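PDB 5JGF: vacuolar aminopeptidase 1 from Saccharomyces cerevisiae, which removes N-terminal amino acids, preferably neutral or hydrophobic ones, from peptides as a zinc-dependent vacuolar enzyme and is the major cargo of the cytoplasm-to-vacuole targeting pathway. Local coordinates for residues S315-S320 against T333-S338. Sequence-based numbering, arbitrary orientation.
Sequences SVVERS and TVWANS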
# COMPACT_ATOMS: atom_id res chain seq x y z
N SER D 315 -6.82 48.88 28.37
CA SER D 315 -5.96 49.77 29.13
C SER D 315 -6.28 51.23 28.83
O SER D 315 -6.42 52.05 29.74
CB SER D 315 -4.49 49.50 28.82
OG SER D 315 -3.66 50.44 29.47
N VAL D 316 -6.37 51.55 27.55
CA VAL D 316 -6.67 52.91 27.11
C VAL D 316 -7.99 53.40 27.70
O VAL D 316 -8.07 54.51 28.22
CB VAL D 316 -6.75 52.99 25.56
CG1 VAL D 316 -7.38 54.31 25.13
CG2 VAL D 316 -5.36 52.85 24.97
N VAL D 317 -9.02 52.57 27.63
CA VAL D 317 -10.33 52.94 28.16
C VAL D 317 -10.32 53.10 29.68
O VAL D 317 -10.95 54.03 30.21
CB VAL D 317 -11.41 51.93 27.74
CG1 VAL D 317 -12.74 52.26 28.41
CG2 VAL D 317 -11.59 51.95 26.23
N GLU D 318 -9.62 52.23 30.39
CA GLU D 318 -9.56 52.33 31.84
C GLU D 318 -8.75 53.55 32.28
O GLU D 318 -9.20 54.32 33.13
CB GLU D 318 -8.97 51.06 32.47
CG GLU D 318 -8.64 51.22 33.95
CD GLU D 318 -8.46 49.89 34.67
OE1 GLU D 318 -8.01 48.92 34.04
OE2 GLU D 318 -8.75 49.83 35.89
N ARG D 319 -7.56 53.71 31.71
CA ARG D 319 -6.69 54.84 32.06
C ARG D 319 -7.35 56.17 31.72
O ARG D 319 -7.27 57.13 32.50
CB ARG D 319 -5.35 54.72 31.33
CG ARG D 319 -4.58 53.46 31.66
CD ARG D 319 -3.28 53.35 30.88
NE ARG D 319 -2.31 54.36 31.28
CZ ARG D 319 -0.99 54.21 31.16
NH1 ARG D 319 -0.49 53.09 30.65
NH2 ARG D 319 -0.18 55.19 31.55
N SER D 320 -7.98 56.24 30.56
CA SER D 320 -8.64 57.45 30.10
C SER D 320 -9.81 57.83 30.99
O SER D 320 -9.91 58.97 31.45
CB SER D 320 -9.12 57.28 28.66
OG SER D 320 -8.02 57.16 27.77
N THR D 333 -20.29 48.84 32.77
CA THR D 333 -21.37 49.56 32.11
C THR D 333 -20.86 50.11 30.78
O THR D 333 -21.58 50.11 29.79
CB THR D 333 -21.88 50.72 32.99
OG1 THR D 333 -22.56 50.19 34.13
CG2 THR D 333 -22.83 51.61 32.20
N VAL D 334 -19.61 50.56 30.77
CA VAL D 334 -19.00 51.11 29.57
C VAL D 334 -19.01 50.07 28.44
O VAL D 334 -19.53 50.33 27.35
CB VAL D 334 -17.54 51.54 29.82
CG1 VAL D 334 -16.86 51.92 28.51
CG2 VAL D 334 -17.51 52.71 30.80
N TRP D 335 -18.44 48.91 28.70
CA TRP D 335 -18.37 47.87 27.69
C TRP D 335 -19.73 47.29 27.31
O TRP D 335 -19.95 46.93 26.15
CB TRP D 335 -17.41 46.77 28.14
CG TRP D 335 -15.98 47.25 28.13
CD1 TRP D 335 -15.13 47.34 29.20
CD2 TRP D 335 -15.26 47.76 27.00
NE1 TRP D 335 -13.93 47.87 28.80
CE2 TRP D 335 -13.98 48.15 27.46
CE3 TRP D 335 -15.57 47.94 25.65
CZ2 TRP D 335 -13.01 48.69 26.61
CZ3 TRP D 335 -14.61 48.48 24.80
CH2 TRP D 335 -13.34 48.85 25.29
N ALA D 336 -20.65 47.21 28.27
CA ALA D 336 -21.97 46.68 27.98
C ALA D 336 -22.66 47.56 26.94
O ALA D 336 -23.51 47.10 26.18
CB ALA D 336 -22.81 46.61 29.26
N ASN D 337 -22.27 48.83 26.90
CA ASN D 337 -22.86 49.79 25.96
C ASN D 337 -21.97 50.09 24.76
O ASN D 337 -22.24 51.02 24.01
CB ASN D 337 -23.17 51.10 26.68
CG ASN D 337 -24.38 51.00 27.59
OD1 ASN D 337 -25.52 50.92 27.12
ND2 ASN D 337 -24.14 50.99 28.90
N SER D 338 -20.92 49.29 24.56
CA SER D 338 -19.99 49.51 23.46
C SER D 338 -20.19 48.59 22.26
O SER D 338 -20.86 47.57 22.34
CB SER D 338 -18.55 49.33 23.96
OG SER D 338 -18.25 50.18 25.06
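Val317 meets both Trp335 and Val334, and the contact is wholly apolar. Val317 CG2 lies 3.6 Å from Trp335 CZ2, on the benzo part of the indole, and 3.7 Å from CH2 of the same ring. The methyl comes in obliquely. The other branch, Val317 CG1, reaches tip to tip toward Val334, where it lies 4.1 Å from Val334 CG1. With CG1 anti to the backbone N in both valines (chi1 174° in Val317, 172° in Val334), these two methyls point across the gap at each other. Shortening Val317 to alanine removes both of its methyls and would probably cost the Val334 methyl its partner on helix 312-324, thin the packing on the benzo ring and leave a gap between the helices. The contact joins two consecutive helices, 312-324 and 331-336, in the M18 aminopeptidase fold, away from the zinc site. Helix 331-336 leads through a two-residue turn into strand 339-347 of the mixed sheet. Val334 also packs on Val329, Ala81 and Val85. At the end of its helix, Val334 O accepts from Ser338 OG at 2.6 Å and from Asn337 N, on opposite faces of the carbonyl plane. Ser338 OG also bonds to Val85 N. Asn337 ND2 bonds back to Thr333 O at 2.8 Å and to Lys47 O of a second subunit. On helix 312-324, Glu318 OE1 bonds to His332 NE2 of a third subunit.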